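Local coordinates for protein hdh assembly factor Kustc1130 (Kuenenia stuttgartiensis, PDB 6HIF) that probably assists the assembly of hydrazine dehydrogenase, a heme c enzyme, as a small beta-sandwich protein with a predicted N-terminal membrane helix, at residues L33-I38 with I75-H80; I49-E54 with G71-S76; I38-P43 with K106-S111. One frame throughout, in Å; residues are numbered along the deposited sequence.

Contact 1: residues L33-I38 with I75-H80. With SO4 (sulfate ion), chain B.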
ATOM      1  N   LEU Y  33      10.066  54.545  46.949  1.00 47.26           N
ATOM      2  CA  LEU Y  33       9.558  55.303  48.081  1.00 45.44           C
ATOM      3  C   LEU Y  33       8.312  56.074  47.660  1.00 45.95           C
ATOM      4  O   LEU Y  33       8.359  56.890  46.742  1.00 46.58           O
ATOM      5  CB  LEU Y  33      10.648  56.256  48.582  1.00 44.38           C
ATOM      6  CG  LEU Y  33      10.248  57.176  49.735  1.00 43.20           C
ATOM      7  CD1 LEU Y  33      10.182  56.413  51.048  1.00 43.49           C
ATOM      8  CD2 LEU Y  33      11.224  58.336  49.855  1.00 43.25           C
ATOM      9  N   TRP Y  34       7.202  55.789  48.348  1.00 46.13           N
ATOM     10  CA  TRP Y  34       5.962  56.534  48.204  1.00 44.79           C
ATOM     11  C   TRP Y  34       5.887  57.560  49.329  1.00 44.48           C
ATOM     12  O   TRP Y  34       6.087  57.210  50.492  1.00 45.46           O
ATOM     13  CB  TRP Y  34       4.763  55.583  48.287  1.00 45.88           C
ATOM     14  CG  TRP Y  34       4.741  54.466  47.287  1.00 45.71           C
ATOM     15  CD1 TRP Y  34       5.648  53.453  47.151  1.00 45.50           C
ATOM     16  CD2 TRP Y  34       3.714  54.220  46.310  1.00 44.67           C
ATOM     17  NE1 TRP Y  34       5.269  52.608  46.143  1.00 46.41           N
ATOM     18  CE2 TRP Y  34       4.085  53.050  45.611  1.00 46.04           C
ATOM     19  CE3 TRP Y  34       2.525  54.870  45.958  1.00 43.15           C
ATOM     20  CZ2 TRP Y  34       3.307  52.528  44.576  1.00 46.55           C
ATOM     21  CZ3 TRP Y  34       1.757  54.354  44.937  1.00 43.70           C
ATOM     22  CH2 TRP Y  34       2.145  53.196  44.258  1.00 44.35           C
ATOM     23  N   VAL Y  35       5.604  58.820  48.977  1.00 43.22           N
ATOM     24  CA  VAL Y  35       5.417  59.857  49.983  1.00 43.07           C
ATOM     25  C   VAL Y  35       4.045  60.501  49.790  1.00 43.22           C
ATOM     26  O   VAL Y  35       3.757  61.059  48.733  1.00 44.73           O
ATOM     27  CB  VAL Y  35       6.551  60.903  49.984  1.00 41.95           C
ATOM     28  CG1 VAL Y  35       6.361  61.939  51.083  1.00 41.52           C
ATOM     29  CG2 VAL Y  35       7.922  60.259  50.109  1.00 41.92           C
ATOM     30  N   THR Y  36       3.208  60.408  50.830  1.00 42.65           N
ATOM     31  CA  THR Y  36       1.862  60.958  50.800  1.00 41.56           C
ATOM     32  C   THR Y  36       1.793  62.164  51.733  1.00 41.73           C
ATOM     33  O   THR Y  36       2.176  62.081  52.902  1.00 41.08           O
ATOM     34  CB  THR Y  36       0.816  59.893  51.156  1.00 41.19           C
ATOM     35  OG1 THR Y  36       0.986  58.775  50.286  1.00 40.89           O
ATOM     36  CG2 THR Y  36      -0.605  60.403  51.054  1.00 39.76           C
ATOM     37  N   ALA Y  37       1.301  63.282  51.188  1.00 41.15           N
ATOM     38  CA  ALA Y  37       1.147  64.518  51.936  1.00 40.95           C
ATOM     39  C   ALA Y  37      -0.314  64.683  52.343  1.00 41.82           C
ATOM     40  O   ALA Y  37      -1.195  64.799  51.491  1.00 42.27           O
ATOM     41  CB  ALA Y  37       1.626  65.684  51.103  1.00 41.07           C
ATOM     42  N   ILE Y  38      -0.551  64.692  53.658  1.00 42.36           N
ATOM     43  CA  ILE Y  38      -1.897  64.747  54.202  1.00 43.22           C
ATOM     44  C   ILE Y  38      -2.042  66.029  55.017  1.00 42.99           C
ATOM     45  O   ILE Y  38      -1.082  66.491  55.629  1.00 43.33           O
ATOM     46  CB  ILE Y  38      -2.200  63.505  55.069  1.00 44.03           C
ATOM     47  CG1 ILE Y  38      -1.506  62.238  54.572  1.00 45.58           C
ATOM     48  CG2 ILE Y  38      -3.694  63.284  55.192  1.00 46.40           C
ATOM     49  CD1 ILE Y  38      -1.551  61.104  55.568  1.00 46.54           C
ATOM     50  N   ILE Y  75      13.516  63.392  53.426  1.00 56.07           N
ATOM     51  CA  ILE Y  75      12.237  63.737  52.825  1.00 56.83           C
ATOM     52  C   ILE Y  75      11.774  65.055  53.439  1.00 58.79           C
ATOM     53  O   ILE Y  75      11.783  65.213  54.660  1.00 58.97           O
ATOM     54  CB  ILE Y  75      11.193  62.618  53.027  1.00 56.16           C
ATOM     55  CG1 ILE Y  75      11.723  61.246  52.602  1.00 56.53           C
ATOM     56  CG2 ILE Y  75       9.887  62.952  52.319  1.00 55.86           C
ATOM     57  CD1 ILE Y  75      10.936  60.085  53.169  1.00 56.98           C
ATOM     58  N   SER Y  76      11.383  65.996  52.573  1.00 59.86           N
ATOM     59  CA  SER Y  76      10.807  67.254  53.014  1.00 59.75           C
ATOM     60  C   SER Y  76       9.587  67.590  52.162  1.00 60.15           C
ATOM     61  O   SER Y  76       9.662  67.590  50.933  1.00 58.24           O
ATOM     62  CB  SER Y  76      11.829  68.361  53.000  1.00 59.41           C
ATOM     63  OG  SER Y  76      12.319  68.579  51.688  1.00 57.03           O
ATOM     64  N   VAL Y  77       8.467  67.858  52.843  1.00 62.43           N
ATOM     65  CA  VAL Y  77       7.224  68.228  52.189  1.00 64.36           C
ATOM     66  C   VAL Y  77       6.928  69.692  52.511  1.00 64.74           C
ATOM     67  O   VAL Y  77       6.773  70.055  53.675  1.00 63.33           O
ATOM     68  CB  VAL Y  77       6.067  67.298  52.608  1.00 62.64           C
ATOM     69  CG1 VAL Y  77       4.769  67.648  51.894  1.00 63.32           C
ATOM     70  CG2 VAL Y  77       6.411  65.832  52.389  1.00 62.20           C
ATOM     71  N   HIS Y  78       6.871  70.519  51.460  1.00 66.04           N
ATOM     72  CA  HIS Y  78       6.584  71.939  51.576  1.00 67.83           C
ATOM     73  C   HIS Y  78       5.309  72.261  50.802  1.00 69.07           C
ATOM     74  O   HIS Y  78       5.075  71.700  49.732  1.00 69.32           O
ATOM     75  CB  HIS Y  78       7.780  72.761  51.066  1.00 71.09           C
ATOM     76  CG  HIS Y  78       8.892  72.911  52.051  1.00 74.21           C
ATOM     77  ND1 HIS Y  78       9.471  74.133  52.330  1.00 78.16           N
ATOM     78  CD2 HIS Y  78       9.532  72.008  52.827  1.00 76.70           C
ATOM     79  CE1 HIS Y  78      10.420  73.977  53.233  1.00 77.93           C
ATOM     80  NE2 HIS Y  78      10.477  72.683  53.556  1.00 76.24           N
ATOM     81  N   GLU Y  79       4.492  73.165  51.359  1.00 71.97           N
ATOM     82  CA  GLU Y  79       3.262  73.618  50.724  1.00 73.28           C
ATOM     83  C   GLU Y  79       3.097  75.122  50.946  1.00 75.00           C
ATOM     84  O   GLU Y  79       3.516  75.646  51.978  1.00 74.23           O
ATOM     85  CB  GLU Y  79       2.081  72.738  51.152  1.00 73.31           C
ATOM     86  CG  GLU Y  79       0.792  73.484  51.441  1.00 72.71           C
ATOM     87  CD  GLU Y  79       0.653  73.924  52.887  1.00 78.06           C
ATOM     88  OE1 GLU Y  79       1.313  73.322  53.752  1.00 85.07           O
ATOM     89  OE2 GLU Y  79      -0.110  74.868  53.145  1.00 79.74           O
ATOM     90  N   HIS Y  80       2.462  75.787  49.968  1.00 77.65           N
ATOM     91  CA  HIS Y  80       2.472  77.235  49.795  1.00 79.16           C
ATOM     92  C   HIS Y  80       1.891  77.984  50.996  1.00 77.79           C
ATOM     93  O   HIS Y  80       2.016  79.205  51.078  1.00 78.98           O
ATOM     94  CB  HIS Y  80       1.801  77.629  48.468  1.00 86.23           C
ATOM     95  CG  HIS Y  80       2.760  77.793  47.332  1.00 94.62           C
ATOM     96  ND1 HIS Y  80       3.468  78.966  47.118  1.00 94.09           N
ATOM     97  CD2 HIS Y  80       3.135  76.943  46.348  1.00 94.66           C
ATOM     98  CE1 HIS Y  80       4.237  78.830  46.054  1.00 90.89           C
ATOM     99  NE2 HIS Y  80       4.048  77.597  45.563  1.00 92.25           N
TER
HETATM  100  S   SO4 B 201      14.059  71.848  52.794  1.00137.39           S
HETATM  101  O1  SO4 B 201      13.618  71.337  51.477  1.00137.31           O
HETATM  102  O2  SO4 B 201      13.270  71.219  53.874  1.00136.27           O
HETATM  103  O3  SO4 B 201      15.491  71.524  52.991  1.00136.71           O
HETATM  104  O4  SO4 B 201      13.860  73.315  52.844  1.00141.09           O
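Val35 and Val77 share one rotamer, CG1 anti to the backbone N (chi1 -178° in both), while Ile75 sets CG2 anti to its N and so turns CG1 beside the N; Leu33 carries CG anti to the N as well. These settings fill the middle of a beta sandwich, where strand 31-39 of one sheet faces strand 71-79 of the other, the local axes 9.0 Å apart and inclined by 34°. Alternate residues point inward, and the interface is wholly apolar. Leu33 and Ile75 meet tip to tip, with CD2 of Leu33 3.8 Å from CD1 of Ile75. Ile75 turns its other branch to Val35, whose CG1 lies 3.9 Å from Ile75 CG2. Val35 and Val77 run antiparallel past one another, CG1 of Val35 brushing CG2 of Val77, and the row closes where Ala37 CB meets Val77 CG1 at 3.8 Å. An alanine in place of Ile75 would remove both branches and is likely to loosen the packing against Leu33 and Val35 together. Val99 and Leu101 of strand 96-102 extend this core. On the opposite face of strand 71-79, a sulfate, probably from the crystallisation liquor, is held by Ser76, His78 and His86: Ser76 OG donates to its O1 at 3.1 Å, and His78 NE2 reaches its O2 through a weak, bent bond of 3.2 Å.

Contact 2: residues I49-E54 with G71-S76. With SO4 (sulfate ion), chain B.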
ATOM      1  N   ILE Y  49       7.459  67.791  47.188  1.00 55.19           N
ATOM      2  CA  ILE Y  49       8.184  66.820  47.987  1.00 56.57           C
ATOM      3  C   ILE Y  49       9.612  66.718  47.453  1.00 57.12           C
ATOM      4  O   ILE Y  49       9.824  66.461  46.268  1.00 56.99           O
ATOM      5  CB  ILE Y  49       7.462  65.455  47.988  1.00 58.48           C
ATOM      6  CG1 ILE Y  49       5.995  65.586  48.413  1.00 57.39           C
ATOM      7  CG2 ILE Y  49       8.214  64.447  48.848  1.00 58.08           C
ATOM      8  CD1 ILE Y  49       5.196  64.312  48.287  1.00 55.48           C
ATOM      9  N   LYS Y  50      10.577  66.935  48.353  1.00 59.12           N
ATOM     10  CA  LYS Y  50      11.992  66.788  48.051  1.00 62.10           C
ATOM     11  C   LYS Y  50      12.520  65.527  48.734  1.00 61.31           C
ATOM     12  O   LYS Y  50      12.456  65.403  49.957  1.00 59.61           O
ATOM     13  CB  LYS Y  50      12.772  68.011  48.544  1.00 66.03           C
ATOM     14  CG  LYS Y  50      13.096  69.070  47.501  1.00 68.89           C
ATOM     15  CD  LYS Y  50      13.896  70.222  48.073  1.00 73.46           C
ATOM     16  CE  LYS Y  50      14.842  70.846  47.068  1.00 78.18           C
ATOM     17  NZ  LYS Y  50      15.484  72.073  47.598  1.00 79.34           N
ATOM     18  N   VAL Y  51      13.024  64.591  47.925  1.00 60.47           N
ATOM     19  CA  VAL Y  51      13.747  63.436  48.436  1.00 62.14           C
ATOM     20  C   VAL Y  51      15.088  63.360  47.711  1.00 63.02           C
ATOM     21  O   VAL Y  51      15.130  63.144  46.500  1.00 63.85           O
ATOM     22  CB  VAL Y  51      12.948  62.126  48.281  1.00 61.76           C
ATOM     23  CG1 VAL Y  51      13.705  60.948  48.875  1.00 61.13           C
ATOM     24  CG2 VAL Y  51      11.559  62.221  48.892  1.00 62.91           C
ATOM     25  N   GLY Y  52      16.177  63.538  48.470  1.00 61.14           N
ATOM     26  CA  GLY Y  52      17.500  63.678  47.886  1.00 63.03           C
ATOM     27  C   GLY Y  52      17.542  64.842  46.899  1.00 65.74           C
ATOM     28  O   GLY Y  52      17.209  65.970  47.257  1.00 66.52           O
ATOM     29  N   ASP Y  53      17.921  64.543  45.651  1.00 69.31           N
ATOM     30  CA  ASP Y  53      18.023  65.546  44.603  1.00 73.46           C
ATOM     31  C   ASP Y  53      16.709  65.641  43.831  1.00 73.47           C
ATOM     32  O   ASP Y  53      16.523  66.561  43.034  1.00 76.86           O
ATOM     33  CB  ASP Y  53      19.198  65.259  43.662  1.00 77.30           C
ATOM     34  CG  ASP Y  53      20.562  65.535  44.272  1.00 80.33           C
ATOM     35  OD1 ASP Y  53      20.641  66.374  45.197  1.00 81.43           O
ATOM     36  OD2 ASP Y  53      21.537  64.906  43.817  1.00 82.62           O
ATOM     37  N   GLU Y  54      15.805  64.688  44.076  1.00 71.32           N
ATOM     38  CA  GLU Y  54      14.579  64.584  43.302  1.00 70.34           C
ATOM     39  C   GLU Y  54      13.490  65.477  43.892  1.00 66.88           C
ATOM     40  O   GLU Y  54      13.404  65.661  45.105  1.00 62.60           O
ATOM     41  CB  GLU Y  54      14.150  63.123  43.170  1.00 73.07           C
ATOM     42  CG  GLU Y  54      14.448  62.544  41.801  1.00 76.10           C
ATOM     43  CD  GLU Y  54      15.147  61.199  41.835  1.00 80.40           C
ATOM     44  OE1 GLU Y  54      16.348  61.172  42.170  1.00 83.01           O
ATOM     45  OE2 GLU Y  54      14.489  60.182  41.537  1.00 83.48           O
ATOM     46  N   GLY Y  71      20.654  54.126  49.993  1.00 53.12           N
ATOM     47  CA  GLY Y  71      21.295  55.194  50.743  1.00 53.37           C
ATOM     48  C   GLY Y  71      20.328  55.877  51.705  1.00 53.05           C
ATOM     49  O   GLY Y  71      19.148  55.541  51.744  1.00 53.65           O
ATOM     50  N   THR Y  72      20.848  56.836  52.480  1.00 53.21           N
ATOM     51  CA  THR Y  72      20.052  57.614  53.415  1.00 52.66           C
ATOM     52  C   THR Y  72      19.619  58.918  52.746  1.00 53.29           C
ATOM     53  O   THR Y  72      20.426  59.591  52.111  1.00 57.30           O
ATOM     54  CB  THR Y  72      20.814  57.831  54.728  1.00 52.04           C
ATOM     55  OG1 THR Y  72      21.214  56.546  55.204  1.00 50.38           O
ATOM     56  CG2 THR Y  72      19.992  58.535  55.788  1.00 52.36           C
ATOM     57  N   TYR Y  73      18.334  59.258  52.895  1.00 53.21           N
ATOM     58  CA  TYR Y  73      17.738  60.408  52.235  1.00 53.57           C
ATOM     59  C   TYR Y  73      16.969  61.244  53.254  1.00 56.31           C
ATOM     60  O   TYR Y  73      16.565  60.740  54.300  1.00 60.46           O
ATOM     61  CB  TYR Y  73      16.784  59.955  51.127  1.00 52.52           C
ATOM     62  CG  TYR Y  73      17.441  59.303  49.939  1.00 53.81           C
ATOM     63  CD1 TYR Y  73      17.745  57.949  49.935  1.00 54.12           C
ATOM     64  CD2 TYR Y  73      17.752  60.040  48.807  1.00 55.00           C
ATOM     65  CE1 TYR Y  73      18.351  57.347  48.842  1.00 54.15           C
ATOM     66  CE2 TYR Y  73      18.351  59.452  47.703  1.00 54.60           C
ATOM     67  CZ  TYR Y  73      18.651  58.101  47.720  1.00 53.32           C
ATOM     68  OH  TYR Y  73      19.240  57.519  46.636  1.00 51.61           O
ATOM     69  N   ALA Y  74      16.771  62.525  52.924  1.00 56.61           N
ATOM     70  CA  ALA Y  74      15.931  63.415  53.710  1.00 55.19           C
ATOM     71  C   ALA Y  74      14.686  63.784  52.904  1.00 56.00           C
ATOM     72  O   ALA Y  74      14.782  64.378  51.829  1.00 54.41           O
ATOM     73  CB  ALA Y  74      16.719  64.632  54.131  1.00 52.22           C
ATOM     74  N   ILE Y  75      13.516  63.392  53.426  1.00 56.07           N
ATOM     75  CA  ILE Y  75      12.237  63.737  52.825  1.00 56.83           C
ATOM     76  C   ILE Y  75      11.774  65.055  53.439  1.00 58.79           C
ATOM     77  O   ILE Y  75      11.783  65.213  54.660  1.00 58.97           O
ATOM     78  CB  ILE Y  75      11.193  62.618  53.027  1.00 56.16           C
ATOM     79  CG1 ILE Y  75      11.723  61.246  52.602  1.00 56.53           C
ATOM     80  CG2 ILE Y  75       9.887  62.952  52.319  1.00 55.86           C
ATOM     81  CD1 ILE Y  75      10.936  60.085  53.169  1.00 56.98           C
ATOM     82  N   SER Y  76      11.383  65.996  52.573  1.00 59.86           N
ATOM     83  CA  SER Y  76      10.807  67.254  53.014  1.00 59.75           C
ATOM     84  C   SER Y  76       9.587  67.590  52.162  1.00 60.15           C
ATOM     85  O   SER Y  76       9.662  67.590  50.933  1.00 58.24           O
ATOM     86  CB  SER Y  76      11.829  68.361  53.000  1.00 59.41           C
ATOM     87  OG  SER Y  76      12.319  68.579  51.688  1.00 57.03           O
TER
HETATM   88  S   SO4 B 201      14.059  71.848  52.794  1.00137.39           S
HETATM   89  O1  SO4 B 201      13.618  71.337  51.477  1.00137.31           O
HETATM   90  O2  SO4 B 201      13.270  71.219  53.874  1.00136.27           O
HETATM   91  O3  SO4 B 201      15.491  71.524  52.991  1.00136.71           O
HETATM   92  O4  SO4 B 201      13.860  73.315  52.844  1.00141.09           O
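Tyr73 leaves strand 71-76 with CG anti to its carbonyl carbon, and its CB at once meets Val51, whose CG1 lies 3.9 Å away; the two side chains cross at about a right angle. Further out, Tyr73 CD2 reaches the backbone of Gly52, with Gly52 CA 3.8 Å from it and in the ring plane, so the ring presents an edge to the turn. At the tip, OH hydrogen-bonds to the carbonyl O of Arg69, which ties the far end of the ring to the strand's own approach. Gly52 is the first corner of a type II' turn from Val51 to Glu54. Its positive phi (57°) favours glycine, and a side chain there would run into the tyrosine edge. This turn joins strands 48-51 and 54-57 as a tight hairpin.

The two segments themselves run antiparallel in one sheet. Lys50 and Ser76 form a hydrogen-bonded pair: Lys50 N gives a nearly straight bond (173°) to Ser76 O at 2.8 Å, and Ser76 N returns one to Lys50 O at 2.9 Å, each donor in the plane of the carbonyl it uses. Above this pair, CB of Lys50 packs on Ser76 OG, and Lys50 CD passes 3.6 Å from O1 of the bound sulfate. On the other face, Val51 CG2 lies alongside Ile75 CG1 at 3.8 Å, both side chains heading in the same direction. Strand 71-79 is thus flanked by strand 48-51 and by strand 83-91, while Ile49, Val51 and Ile75 pack on strand 31-39 or 63-68 of the facing sheet, which the Cys56-Cys64 disulfide links to this one.

Contact 3: residues I38-P43 with K106-S111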
ATOM      1  N   ILE Y  38      -0.551  64.692  53.658  1.00 42.36           N
ATOM      2  CA  ILE Y  38      -1.897  64.747  54.202  1.00 43.22           C
ATOM      3  C   ILE Y  38      -2.042  66.029  55.017  1.00 42.99           C
ATOM      4  O   ILE Y  38      -1.082  66.491  55.629  1.00 43.33           O
ATOM      5  CB  ILE Y  38      -2.200  63.505  55.069  1.00 44.03           C
ATOM      6  CG1 ILE Y  38      -1.506  62.238  54.572  1.00 45.58           C
ATOM      7  CG2 ILE Y  38      -3.694  63.284  55.192  1.00 46.40           C
ATOM      8  CD1 ILE Y  38      -1.551  61.104  55.568  1.00 46.54           C
ATOM      9  N   ALA Y  39      -3.260  66.584  55.017  1.00 43.83           N
ATOM     10  CA  ALA Y  39      -3.656  67.632  55.946  1.00 44.52           C
ATOM     11  C   ALA Y  39      -4.872  67.160  56.745  1.00 45.04           C
ATOM     12  O   ALA Y  39      -6.005  67.281  56.278  1.00 47.28           O
ATOM     13  CB  ALA Y  39      -3.935  68.907  55.187  1.00 43.47           C
ATOM     14  N   ILE Y  40      -4.612  66.631  57.950  1.00 43.81           N
ATOM     15  CA  ILE Y  40      -5.577  65.943  58.804  1.00 44.12           C
ATOM     16  C   ILE Y  40      -6.559  65.115  57.975  1.00 44.17           C
ATOM     17  O   ILE Y  40      -7.772  65.303  58.067  1.00 44.67           O
ATOM     18  CB  ILE Y  40      -6.290  66.880  59.809  1.00 43.46           C
ATOM     19  CG1 ILE Y  40      -6.785  68.180  59.167  1.00 41.34           C
ATOM     20  CG2 ILE Y  40      -5.410  67.133  61.029  1.00 44.44           C
ATOM     21  CD1 ILE Y  40      -8.056  68.732  59.774  1.00 40.50           C
ATOM     22  N   GLY Y  41      -6.018  64.190  57.173  1.00 44.22           N
ATOM     23  CA  GLY Y  41      -6.830  63.198  56.489  1.00 47.20           C
ATOM     24  C   GLY Y  41      -6.905  63.426  54.982  1.00 47.80           C
ATOM     25  O   GLY Y  41      -6.858  62.470  54.213  1.00 50.19           O
ATOM     26  N   THR Y  42      -7.034  64.694  54.577  1.00 49.14           N
ATOM     27  CA  THR Y  42      -7.251  65.026  53.176  1.00 50.73           C
ATOM     28  C   THR Y  42      -5.908  65.192  52.471  1.00 48.68           C
ATOM     29  O   THR Y  42      -4.967  65.723  53.059  1.00 49.88           O
ATOM     30  CB  THR Y  42      -8.182  66.237  53.007  1.00 50.52           C
ATOM     31  OG1 THR Y  42      -7.764  67.254  53.914  1.00 51.53           O
ATOM     32  CG2 THR Y  42      -9.638  65.905  53.255  1.00 52.32           C
ATOM     33  N   PRO Y  43      -5.773  64.727  51.204  1.00 46.12           N
ATOM     34  CA  PRO Y  43      -4.531  64.897  50.445  1.00 45.19           C
ATOM     35  C   PRO Y  43      -4.253  66.356  50.091  1.00 45.45           C
ATOM     36  O   PRO Y  43      -5.169  67.099  49.748  1.00 47.40           O
ATOM     37  CB  PRO Y  43      -4.772  64.082  49.164  1.00 42.93           C
ATOM     38  CG  PRO Y  43      -6.273  64.019  49.022  1.00 42.12           C
ATOM     39  CD  PRO Y  43      -6.799  63.998  50.441  1.00 44.68           C
ATOM     40  N   LYS Y 106      -3.478  73.417  59.327  1.00 51.69           N
ATOM     41  CA  LYS Y 106      -3.084  74.686  58.732  1.00 51.99           C
ATOM     42  C   LYS Y 106      -2.720  74.486  57.262  1.00 50.78           C
ATOM     43  O   LYS Y 106      -2.618  75.456  56.516  1.00 52.37           O
ATOM     44  CB  LYS Y 106      -1.921  75.315  59.506  1.00 54.33           C
ATOM     45  CG  LYS Y 106      -2.254  75.851  60.895  1.00 57.64           C
ATOM     46  CD  LYS Y 106      -1.016  76.121  61.732  1.00 60.70           C
ATOM     47  CE  LYS Y 106      -1.308  76.512  63.166  1.00 63.08           C
ATOM     48  NZ  LYS Y 106      -1.806  77.903  63.262  1.00 68.44           N
ATOM     49  N   ALA Y 107      -2.539  73.222  56.855  1.00 49.98           N
ATOM     50  CA  ALA Y 107      -2.126  72.885  55.502  1.00 49.57           C
ATOM     51  C   ALA Y 107      -3.341  72.664  54.601  1.00 51.06           C
ATOM     52  O   ALA Y 107      -3.189  72.303  53.437  1.00 49.78           O
ATOM     53  CB  ALA Y 107      -1.237  71.668  55.533  1.00 48.97           C
ATOM     54  N   ARG Y 108      -4.542  72.887  55.150  1.00 54.77           N
ATOM     55  CA  ARG Y 108      -5.792  72.674  54.438  1.00 56.25           C
ATOM     56  C   ARG Y 108      -6.298  74.011  53.907  1.00 59.82           C
ATOM     57  O   ARG Y 108      -6.590  74.916  54.690  1.00 68.49           O
ATOM     58  CB  ARG Y 108      -6.811  72.040  55.387  1.00 56.60           C
ATOM     59  CG  ARG Y 108      -7.865  71.185  54.700  1.00 56.56           C
ATOM     60  CD  ARG Y 108      -8.769  70.540  55.728  1.00 56.52           C
ATOM     61  NE  ARG Y 108      -9.782  69.680  55.133  1.00 56.37           N
ATOM     62  CZ  ARG Y 108     -10.683  68.993  55.827  1.00 56.65           C
ATOM     63  NH1 ARG Y 108     -10.729  69.099  57.147  1.00 56.23           N
ATOM     64  NH2 ARG Y 108     -11.532  68.199  55.199  1.00 55.78           N
ATOM     65  N   HIS Y 109      -6.404  74.119  52.577  1.00 61.51           N
ATOM     66  CA  HIS Y 109      -6.692  75.391  51.932  1.00 70.34           C
ATOM     67  C   HIS Y 109      -7.960  75.298  51.085  1.00 74.38           C
ATOM     68  O   HIS Y 109      -8.165  74.305  50.390  1.00 65.52           O
ATOM     69  CB  HIS Y 109      -5.479  75.874  51.123  1.00 67.32           C
ATOM     70  CG  HIS Y 109      -4.299  76.215  51.970  1.00 67.09           C
ATOM     71  ND1 HIS Y 109      -4.313  77.269  52.869  1.00 71.91           N
ATOM     72  CD2 HIS Y 109      -3.075  75.655  52.059  1.00 65.63           C
ATOM     73  CE1 HIS Y 109      -3.143  77.344  53.471  1.00 74.25           C
ATOM     74  NE2 HIS Y 109      -2.370  76.362  52.993  1.00 71.00           N
ATOM     75  N   PRO Y 110      -8.846  76.327  51.130  1.00 85.06           N
ATOM     76  CA  PRO Y 110     -10.067  76.344  50.320  1.00 91.53           C
ATOM     77  C   PRO Y 110      -9.806  76.130  48.833  1.00 97.52           C
ATOM     78  O   PRO Y 110      -8.862  76.689  48.277  1.00103.63           O
ATOM     79  CB  PRO Y 110     -10.649  77.744  50.573  1.00 93.51           C
ATOM     80  CG  PRO Y 110     -10.146  78.089  51.959  1.00 97.64           C
ATOM     81  CD  PRO Y 110      -8.746  77.510  52.003  1.00 92.47           C
ATOM     82  N   SER Y 111     -10.669  75.310  48.216  1.00104.83           N
ATOM     83  CA  SER Y 111     -10.602  74.918  46.816  1.00106.37           C
ATOM     84  C   SER Y 111      -9.214  74.366  46.473  1.00 94.84           C
ATOM     85  O   SER Y 111      -9.085  73.524  45.587  1.00 84.46           O
ATOM     86  CB  SER Y 111     -11.030  76.034  45.878  1.00113.43           C
ATOM     87  OG  SER Y 111     -10.007  77.006  45.717  1.00123.40           O
TER
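A type I' turn from Ala39 to Thr42 makes the hairpin between strands 31-39 and 42-43, and the C-terminal tail lies against it. Both corners, Ile40 and Gly41, have positive phi, and at 110° the backbone of Gly41 calls for glycine. Ala39 N bonds to Thr42 O at 2.7 Å across the hairpin. Ala39 O in turn is gripped twice by Thr42, from its N and from OG1, the latter at 2.9 Å; this second bond fixes the rotation of the threonine, with OG1 between the backbone N and the carbonyl carbon (chi1 46°).

Arg108 stretches over this hairpin with its chain extended from CG to NE, crossing Thr42 and Ile40 at about right angles. Arg108 NE comes within 3.4 Å of Thr42 OG1, but the angle is too poor for a hydrogen bond, so the touch counts as packing. The guanidinium also meets carbon: Arg108 NH2 sits 3.6 Å from Thr42 CG2, and Arg108 NH1 is 3.8 Å from Ile40 CD1. At the root of the tail, Ala107 CB packs on Ala39 CB at 3.9 Å, beside Ile44.

Arg108 and Pro110 also touch the backbone of another protein's chain, and Pro43 packs on a basic side chain of it, so both segments reach that partner. Strand 31-39, the hairpin's first arm, also pairs in parallel with strand 96-102, the strand that leads into the tail.

Contacts 1 and 2 share Ile75 and strand 71-79 but differ in direction: contact 1 joins the two sheets face to face through hydrocarbon alone, near the centre of the chain, whereas contact 2 works within one sheet through backbone bonds together with side-chain packing on the inner face, and is only partly buried. They meet directly where Leu33 CD2 packs on Val51 CG1. Contact 3 takes up the end of strand 31-39; its centre is about 15 Å from that of the chain, yet it is still buried, its turn covered by Arg108 beside another protein's chain. Glu79, two residues beyond Val77, links contacts 1 and 3 by a hydrogen bond to His109; contacts 2 and 3 do not touch.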